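Long-range contacts in suppressor protein MPT5 (Saccharomyces cerevisiae, PDB 5BZU), which binds sequence elements in the 3'-UTRs of target mRNAs through its Pumilio homology domain and regulates their expression after transcription: residues F152-F157 and V189-Q194; Q323-V328 and L363-L368. One frame throughout, in Å; residues are numbered along the deposited sequence.

Interaction 1. Residues F152-F157 and V189-Q194; sequences FSPSKF and VCTLQQ
Gln194 reaches across to Pro154 with its terminal amide. Its NE2 donates to Pro154 O at 2.9 Å, and the N-H points at the oxygen at 157°. The acceptor lies in the amide plane of Gln194, but the nitrogen stands above the carbonyl plane of Pro154. Phe157 N, closing the short 3-10 turn, reaches the same oxygen from the opposite face of that plane. Two donors therefore grip Pro154 O. NE2 also comes within 3.6 Å of Phe157 CB.

The proline ring packs beside this bond. Its CB meets Thr191 CG2 at 3.6 Å, and its CG faces Val189 O. Farther in, Phe157 CE2 meets Val189 CG2 at 3.8 Å. The methyl sits at the edge of the ring, near its plane. One face of the ring is covered by Pro154 CA, which stands over the ring centre. The phenylalanine thus folds back under its own turn.

Segment 152-157 belongs to Pumilio repeat 4 and segment 189-194 to repeat 5. The contact joins equivalent interhelical turns of neighbouring repeats in the helical PUF array.

The Gln194 amide is fixed at its other end by a capping box at the start of helix 192-204. Thr191 N donates to Gln194 OE1 at 2.7 Å, in the carbonyl plane. Thr191 OG1 donates to the same oxygen from above that plane. In return, Thr191 OG1 accepts from Gln194 N. Thr191 OG1 lies between its backbone N and carbonyl carbon (chi1 72°), which turns it to the helix start and leaves CG2 for the proline. With OE1 held by Thr191, NE2 is directed to Pro154. On the other segment, Ser153 OG accepts from Ser155 N in an ST turn.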
ATOM      1  N   PHE A 152      -1.180  14.281  -6.650  1.00 38.81           N
ATOM      2  CA  PHE A 152       0.043  14.869  -7.195  1.00 39.61           C
ATOM      3  C   PHE A 152       0.803  13.906  -8.097  1.00 44.73           C
ATOM      4  O   PHE A 152       0.712  12.686  -7.942  1.00 49.25           O
ATOM      5  CB  PHE A 152       0.977  15.317  -6.066  1.00 40.85           C
ATOM      6  CG  PHE A 152       0.365  16.322  -5.123  1.00 42.81           C
ATOM      7  CD1 PHE A 152      -0.641  17.188  -5.549  1.00 41.85           C
ATOM      8  CD2 PHE A 152       0.802  16.403  -3.806  1.00 41.16           C
ATOM      9  CE1 PHE A 152      -1.205  18.121  -4.673  1.00 42.75           C
ATOM     10  CE2 PHE A 152       0.243  17.330  -2.924  1.00 43.56           C
ATOM     11  CZ  PHE A 152      -0.762  18.194  -3.361  1.00 40.52           C
ATOM     12  N   SER A 153       1.560  14.470  -9.038  1.00 43.58           N
ATOM     13  CA  SER A 153       2.482  13.699  -9.857  1.00 41.98           C
ATOM     14  C   SER A 153       3.526  13.033  -8.970  1.00 45.92           C
ATOM     15  O   SER A 153       3.971  13.629  -7.977  1.00 44.23           O
ATOM     16  CB  SER A 153       3.191  14.597 -10.864  1.00 42.51           C
ATOM     17  OG  SER A 153       4.228  13.886 -11.517  1.00 51.94           O
ATOM     18  N   PRO A 154       3.906  11.786  -9.312  1.00 40.92           N
ATOM     19  CA  PRO A 154       4.977  11.065  -8.614  1.00 41.01           C
ATOM     20  C   PRO A 154       6.283  11.844  -8.539  1.00 40.69           C
ATOM     21  O   PRO A 154       7.100  11.563  -7.663  1.00 40.60           O
ATOM     22  CB  PRO A 154       5.150   9.799  -9.462  1.00 42.72           C
ATOM     23  CG  PRO A 154       3.748   9.521  -9.962  1.00 42.46           C
ATOM     24  CD  PRO A 154       3.157  10.905 -10.230  1.00 40.73           C
ATOM     25  N   SER A 155       6.480  12.814  -9.427  1.00 42.59           N
ATOM     26  CA  SER A 155       7.663  13.667  -9.338  1.00 45.73           C
ATOM     27  C   SER A 155       7.680  14.489  -8.043  1.00 47.03           C
ATOM     28  O   SER A 155       8.700  15.090  -7.706  1.00 50.18           O
ATOM     29  CB  SER A 155       7.788  14.578 -10.563  1.00 49.39           C
ATOM     30  OG  SER A 155       6.856  15.642 -10.517  1.00 57.23           O
ATOM     31  N   LYS A 156       6.559  14.506  -7.319  1.00 42.42           N
ATOM     32  CA  LYS A 156       6.473  15.213  -6.041  1.00 41.17           C
ATOM     33  C   LYS A 156       6.693  14.292  -4.836  1.00 42.74           C
ATOM     34  O   LYS A 156       6.773  14.764  -3.698  1.00 40.26           O
ATOM     35  CB  LYS A 156       5.106  15.896  -5.894  1.00 39.67           C
ATOM     36  CG  LYS A 156       4.623  16.678  -7.114  1.00 36.88           C
ATOM     37  CD  LYS A 156       5.577  17.799  -7.485  1.00 38.84           C
ATOM     38  CE  LYS A 156       4.945  18.723  -8.521  1.00 42.60           C
ATOM     39  NZ  LYS A 156       5.926  19.727  -9.040  1.00 44.02           N
ATOM     40  N   PHE A 157       6.788  12.987  -5.084  1.00 44.10           N
ATOM     41  CA  PHE A 157       6.798  11.996  -4.001  1.00 45.99           C
ATOM     42  C   PHE A 157       8.079  11.954  -3.153  1.00 45.07           C
ATOM     43  O   PHE A 157       8.167  11.159  -2.212  1.00 42.75           O
ATOM     44  CB  PHE A 157       6.495  10.588  -4.539  1.00 46.09           C
ATOM     45  CG  PHE A 157       5.089  10.415  -5.055  1.00 48.02           C
ATOM     46  CD1 PHE A 157       4.158  11.448  -4.967  1.00 45.55           C
ATOM     47  CD2 PHE A 157       4.694   9.209  -5.628  1.00 46.27           C
ATOM     48  CE1 PHE A 157       2.863  11.285  -5.444  1.00 44.10           C
ATOM     49  CE2 PHE A 157       3.396   9.037  -6.105  1.00 45.99           C
ATOM     50  CZ  PHE A 157       2.481  10.078  -6.012  1.00 45.91           C
ATOM     51  N   VAL A 189       1.166   3.576  -7.830  1.00 41.87           N
ATOM     52  CA  VAL A 189       1.260   4.775  -8.670  1.00 44.76           C
ATOM     53  C   VAL A 189       2.699   5.295  -8.840  1.00 46.56           C
ATOM     54  O   VAL A 189       2.959   6.146  -9.692  1.00 45.76           O
ATOM     55  CB  VAL A 189       0.372   5.916  -8.116  1.00 46.63           C
ATOM     56  CG1 VAL A 189      -1.087   5.490  -8.070  1.00 44.86           C
ATOM     57  CG2 VAL A 189       0.847   6.316  -6.729  1.00 46.58           C
ATOM     58  N   CYS A 190       3.617   4.789  -8.016  1.00 47.81           N
ATOM     59  CA  CYS A 190       5.048   5.127  -8.072  1.00 43.23           C
ATOM     60  C   CYS A 190       5.656   5.021  -9.472  1.00 38.94           C
ATOM     61  O   CYS A 190       5.167   4.265 -10.310  1.00 33.01           O
ATOM     62  CB  CYS A 190       5.838   4.168  -7.166  1.00 38.32           C
ATOM     63  SG  CYS A 190       6.474   4.888  -5.665  1.00104.71           S
ATOM     64  N   THR A 191       6.738   5.758  -9.717  1.00 40.71           N
ATOM     65  CA  THR A 191       7.540   5.522 -10.916  1.00 47.25           C
ATOM     66  C   THR A 191       8.356   4.258 -10.684  1.00 48.33           C
ATOM     67  O   THR A 191       8.564   3.858  -9.535  1.00 45.87           O
ATOM     68  CB  THR A 191       8.500   6.679 -11.228  1.00 49.38           C
ATOM     69  OG1 THR A 191       9.564   6.692 -10.269  1.00 47.65           O
ATOM     70  CG2 THR A 191       7.761   8.007 -11.214  1.00 50.38           C
ATOM     71  N   LEU A 192       8.821   3.633 -11.761  1.00 49.36           N
ATOM     72  CA  LEU A 192       9.538   2.371 -11.636  1.00 52.38           C
ATOM     73  C   LEU A 192      10.799   2.542 -10.786  1.00 52.62           C
ATOM     74  O   LEU A 192      11.082   1.720  -9.912  1.00 52.62           O
ATOM     75  CB  LEU A 192       9.876   1.793 -13.010  1.00 55.77           C
ATOM     76  CG  LEU A 192      10.238   0.311 -12.988  1.00 59.68           C
ATOM     77  CD1 LEU A 192       9.080  -0.498 -12.425  1.00 58.44           C
ATOM     78  CD2 LEU A 192      10.613  -0.186 -14.374  1.00 63.83           C
ATOM     79  N   GLN A 193      11.531   3.626 -11.028  1.00 51.02           N
ATOM     80  CA  GLN A 193      12.741   3.924 -10.267  1.00 49.33           C
ATOM     81  C   GLN A 193      12.478   4.210  -8.780  1.00 50.99           C
ATOM     82  O   GLN A 193      13.372   4.049  -7.947  1.00 53.72           O
ATOM     83  CB  GLN A 193      13.536   5.052 -10.936  1.00 48.25           C
ATOM     84  CG  GLN A 193      14.316   4.583 -12.168  1.00 56.66           C
ATOM     85  CD  GLN A 193      14.972   5.718 -12.937  1.00 60.07           C
ATOM     86  OE1 GLN A 193      14.654   6.891 -12.729  1.00 63.31           O
ATOM     87  NE2 GLN A 193      15.894   5.371 -13.837  1.00 59.10           N
ATOM     88  N   GLN A 194      11.258   4.619  -8.445  1.00 46.48           N
ATOM     89  CA  GLN A 194      10.891   4.770  -7.038  1.00 46.11           C
ATOM     90  C   GLN A 194      10.598   3.409  -6.407  1.00 44.09           C
ATOM     91  O   GLN A 194      11.007   3.143  -5.276  1.00 44.66           O
ATOM     92  CB  GLN A 194       9.698   5.722  -6.865  1.00 44.15           C
ATOM     93  CG  GLN A 194      10.037   7.205  -7.028  1.00 45.80           C
ATOM     94  CD  GLN A 194       8.824   8.035  -7.423  1.00 44.84           C
ATOM     95  OE1 GLN A 194       7.912   7.534  -8.082  1.00 47.37           O
ATOM     96  NE2 GLN A 194       8.805   9.303  -7.018  1.00 39.78           N
TER

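Interaction 2. Residues Q323-V328 and L363-L368; sequences QTLLDV and LKIGNL. With nucleotides of chain B.
Leu326 meets Leu368 and Ile365 of helix 357-375 with its CD2 methyl, from the last turn of helix 318-326. Its CB does not point straight at the other segment. CG lies anti to the carbonyl carbon (chi1 -64°), and the branch beyond it brings CD2 up against both residues. There CD2 meets Leu368 CD2 at 3.7 Å and Leu368 CG at 3.9 Å. The two leucines cross at about a right angle. The same CD2 lies 4.2 Å from Ile365 CD1. Leu325 completes the layer: its CD2 touches Leu368 CD2, while its CG and its backbone O each lie 4.0 Å from Ile365 CD1. Phe305 and Ile302 of helix 288-307 extend this apolar layer.

Helix 318-326 lies in Pumilio repeat 8, near the C-terminal end of the PUM-HD. Gln323, one turn before Asp327, reaches RNA instead. Its NE2 donates to O4 of uridine U1 of chain B at 3.1 Å, with an N-H...O angle of 150°. Its OE1 is hydrogen-bonded to Lys391 NZ of helix 385-397. The helix thus reads a base with a polar side chain, while the side chains that meet segment 363-368 are all apolar and hold by packing.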
ATOM      1  N   GLN A 323       0.037 -28.359  -1.143  1.00 66.72           N
ATOM      2  CA  GLN A 323      -1.119 -28.495  -2.027  1.00 66.40           C
ATOM      3  C   GLN A 323      -1.046 -27.569  -3.243  1.00 65.74           C
ATOM      4  O   GLN A 323      -1.449 -27.948  -4.346  1.00 67.20           O
ATOM      5  CB  GLN A 323      -2.423 -28.266  -1.250  1.00 68.71           C
ATOM      6  CG  GLN A 323      -2.793 -29.408  -0.305  1.00 73.81           C
ATOM      7  CD  GLN A 323      -4.014 -29.096   0.541  1.00 78.48           C
ATOM      8  OE1 GLN A 323      -5.094 -28.820   0.016  1.00 82.11           O
ATOM      9  NE2 GLN A 323      -3.846 -29.131   1.861  1.00 77.98           N
ATOM     10  N   THR A 324      -0.522 -26.362  -3.039  1.00 61.32           N
ATOM     11  CA  THR A 324      -0.341 -25.410  -4.131  1.00 59.86           C
ATOM     12  C   THR A 324       0.673 -25.944  -5.145  1.00 63.02           C
ATOM     13  O   THR A 324       0.475 -25.833  -6.357  1.00 66.03           O
ATOM     14  CB  THR A 324       0.094 -24.021  -3.605  1.00 56.54           C
ATOM     15  OG1 THR A 324      -1.014 -23.390  -2.943  1.00 55.52           O
ATOM     16  CG2 THR A 324       0.583 -23.133  -4.740  1.00 49.86           C
ATOM     17  N   LEU A 325       1.749 -26.542  -4.642  1.00 61.67           N
ATOM     18  CA  LEU A 325       2.772 -27.122  -5.503  1.00 62.34           C
ATOM     19  C   LEU A 325       2.210 -28.296  -6.295  1.00 66.99           C
ATOM     20  O   LEU A 325       2.518 -28.460  -7.474  1.00 67.55           O
ATOM     21  CB  LEU A 325       3.973 -27.581  -4.671  1.00 60.13           C
ATOM     22  CG  LEU A 325       5.217 -28.002  -5.457  1.00 60.16           C
ATOM     23  CD1 LEU A 325       5.678 -26.871  -6.358  1.00 57.39           C
ATOM     24  CD2 LEU A 325       6.343 -28.420  -4.521  1.00 61.80           C
ATOM     25  N   LEU A 326       1.367 -29.092  -5.640  1.00 68.93           N
ATOM     26  CA  LEU A 326       0.866 -30.350  -6.199  1.00 71.57           C
ATOM     27  C   LEU A 326      -0.339 -30.195  -7.123  1.00 71.94           C
ATOM     28  O   LEU A 326      -0.673 -31.119  -7.868  1.00 71.19           O
ATOM     29  CB  LEU A 326       0.510 -31.326  -5.070  1.00 71.29           C
ATOM     30  CG  LEU A 326       1.657 -31.800  -4.178  1.00 71.73           C
ATOM     31  CD1 LEU A 326       1.145 -32.729  -3.089  1.00 71.12           C
ATOM     32  CD2 LEU A 326       2.708 -32.497  -5.020  1.00 75.07           C
ATOM     33  N   ASP A 327      -1.000 -29.042  -7.068  1.00 72.33           N
ATOM     34  CA  ASP A 327      -2.229 -28.854  -7.838  1.00 76.22           C
ATOM     35  C   ASP A 327      -1.946 -28.819  -9.340  1.00 76.72           C
ATOM     36  O   ASP A 327      -1.417 -27.833  -9.857  1.00 75.07           O
ATOM     37  CB  ASP A 327      -2.971 -27.587  -7.400  1.00 77.02           C
ATOM     38  CG  ASP A 327      -4.459 -27.638  -7.725  1.00 82.03           C
ATOM     39  OD1 ASP A 327      -4.819 -28.103  -8.829  1.00 84.75           O
ATOM     40  OD2 ASP A 327      -5.271 -27.218  -6.871  1.00 82.69           O
ATOM     41  N   VAL A 328      -2.301 -29.906 -10.024  1.00 79.24           N
ATOM     42  CA  VAL A 328      -2.078 -30.051 -11.463  1.00 84.54           C
ATOM     43  C   VAL A 328      -2.647 -28.887 -12.278  1.00 87.91           C
ATOM     44  O   VAL A 328      -2.057 -28.469 -13.278  1.00 89.59           O
ATOM     45  CB  VAL A 328      -2.629 -31.403 -11.970  1.00 89.44           C
ATOM     46  CG1 VAL A 328      -2.856 -31.389 -13.477  1.00 91.85           C
ATOM     47  CG2 VAL A 328      -1.679 -32.519 -11.585  1.00 92.14           C
ATOM     48  N   LEU A 363       9.257 -35.315 -13.874  1.00 84.16           N
ATOM     49  CA  LEU A 363       9.915 -36.361 -13.103  1.00 84.53           C
ATOM     50  C   LEU A 363       9.856 -36.063 -11.608  1.00 79.37           C
ATOM     51  O   LEU A 363       9.338 -36.862 -10.830  1.00 75.57           O
ATOM     52  CB  LEU A 363      11.369 -36.530 -13.567  1.00 88.55           C
ATOM     53  CG  LEU A 363      12.269 -37.617 -12.958  1.00 92.52           C
ATOM     54  CD1 LEU A 363      12.976 -37.128 -11.695  1.00 92.06           C
ATOM     55  CD2 LEU A 363      11.501 -38.912 -12.684  1.00 92.91           C
ATOM     56  N   LYS A 364      10.382 -34.910 -11.211  1.00 81.72           N
ATOM     57  CA  LYS A 364      10.499 -34.576  -9.792  1.00 83.95           C
ATOM     58  C   LYS A 364       9.180 -34.211  -9.099  1.00 81.08           C
ATOM     59  O   LYS A 364       9.064 -34.353  -7.882  1.00 77.72           O
ATOM     60  CB  LYS A 364      11.568 -33.498  -9.562  1.00 85.95           C
ATOM     61  CG  LYS A 364      12.922 -34.080  -9.163  1.00 89.66           C
ATOM     62  CD  LYS A 364      14.018 -33.028  -9.101  1.00 90.08           C
ATOM     63  CE  LYS A 364      15.233 -33.554  -8.341  1.00 93.31           C
ATOM     64  NZ  LYS A 364      15.616 -34.937  -8.747  1.00 97.24           N
ATOM     65  N   ILE A 365       8.193 -33.750  -9.864  1.00 81.72           N
ATOM     66  CA  ILE A 365       6.863 -33.519  -9.305  1.00 80.27           C
ATOM     67  C   ILE A 365       6.082 -34.833  -9.282  1.00 83.70           C
ATOM     68  O   ILE A 365       5.313 -35.090  -8.358  1.00 84.29           O
ATOM     69  CB  ILE A 365       6.078 -32.406 -10.057  1.00 76.20           C
ATOM     70  CG1 ILE A 365       4.951 -31.854  -9.183  1.00 74.40           C
ATOM     71  CG2 ILE A 365       5.507 -32.908 -11.378  1.00 77.21           C
ATOM     72  CD1 ILE A 365       5.427 -31.174  -7.928  1.00 71.81           C
ATOM     73  N   GLY A 366       6.309 -35.677 -10.286  1.00 88.25           N
ATOM     74  CA  GLY A 366       5.690 -36.989 -10.328  1.00 90.13           C
ATOM     75  C   GLY A 366       6.212 -37.840  -9.190  1.00 90.53           C
ATOM     76  O   GLY A 366       5.468 -38.602  -8.566  1.00 93.51           O
ATOM     77  N   ASN A 367       7.506 -37.699  -8.922  1.00 86.83           N
ATOM     78  CA  ASN A 367       8.146 -38.383  -7.809  1.00 84.72           C
ATOM     79  C   ASN A 367       7.563 -37.912  -6.476  1.00 83.87           C
ATOM     80  O   ASN A 367       7.310 -38.724  -5.586  1.00 87.15           O
ATOM     81  CB  ASN A 367       9.660 -38.159  -7.857  1.00 81.95           C
ATOM     82  CG  ASN A 367      10.413 -39.004  -6.848  1.00 83.17           C
ATOM     83  OD1 ASN A 367      10.831 -38.510  -5.799  1.00 80.10           O
ATOM     84  ND2 ASN A 367      10.604 -40.283  -7.167  1.00 88.03           N
ATOM     85  N   LEU A 368       7.334 -36.605  -6.350  1.00 77.99           N
ATOM     86  CA  LEU A 368       6.733 -36.050  -5.136  1.00 75.23           C
ATOM     87  C   LEU A 368       5.294 -36.532  -4.965  1.00 71.60           C
ATOM     88  O   LEU A 368       4.845 -36.766  -3.845  1.00 70.92           O
ATOM     89  CB  LEU A 368       6.791 -34.512  -5.126  1.00 75.64           C
ATOM     90  CG  LEU A 368       6.212 -33.799  -3.891  1.00 74.76           C
ATOM     91  CD1 LEU A 368       6.951 -34.211  -2.626  1.00 77.99           C
ATOM     92  CD2 LEU A 368       6.237 -32.278  -4.041  1.00 68.74           C
TER
ATOM     93  O5'   U B   1     -11.005 -26.287   7.154  1.00 85.28           O
ATOM     94  C5'   U B   1     -11.001 -26.460   8.564  1.00 84.57           C
ATOM     95  C4'   U B   1      -9.612 -26.306   9.133  1.00 77.86           C
ATOM     96  O4'   U B   1      -8.772 -27.384   8.652  1.00 74.56           O
ATOM     97  C3'   U B   1      -8.874 -25.033   8.732  1.00 71.09           C
ATOM     98  O3'   U B   1      -9.218 -23.928   9.550  1.00 69.26           O
ATOM     99  C2'   U B   1      -7.407 -25.443   8.841  1.00 66.75           C
ATOM    100  O2'   U B   1      -6.960 -25.377  10.188  1.00 66.25           O
ATOM    101  C1'   U B   1      -7.461 -26.913   8.419  1.00 69.03           C
ATOM    102  N1    U B   1      -7.152 -27.097   6.985  1.00 66.65           N
ATOM    103  C2    U B   1      -5.825 -27.206   6.625  1.00 65.42           C
ATOM    104  O2    U B   1      -4.915 -27.158   7.440  1.00 67.60           O
ATOM    105  N3    U B   1      -5.608 -27.373   5.279  1.00 64.24           N
ATOM    106  C4    U B   1      -6.571 -27.440   4.289  1.00 66.90           C
ATOM    107  O4    U B   1      -6.222 -27.593   3.114  1.00 67.59           O
ATOM    108  C5    U B   1      -7.923 -27.320   4.747  1.00 68.88           C
ATOM    109  C6    U B   1      -8.162 -27.159   6.050  1.00 68.66           C
TER

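Both contacts lie within the PUM-HD but hold different elements and do not touch; their nearest atoms are about 25 Å apart. Interaction 1 is a surface contact between turns of repeats 4 and 5, nearer the centre of the chain. Interaction 2 is buried near the C-terminal end and packs a helix of repeat 8 against helix 357-375. The chemistry follows the place. The surface contact combines an amide hydrogen bond with smaller apolar touches, whereas the buried one rests on the branched ends of leucine and isoleucine side chains. Segment 323-328 also contacts the RNA, while interaction 1 stays about 13 Å from it at the nearest atom.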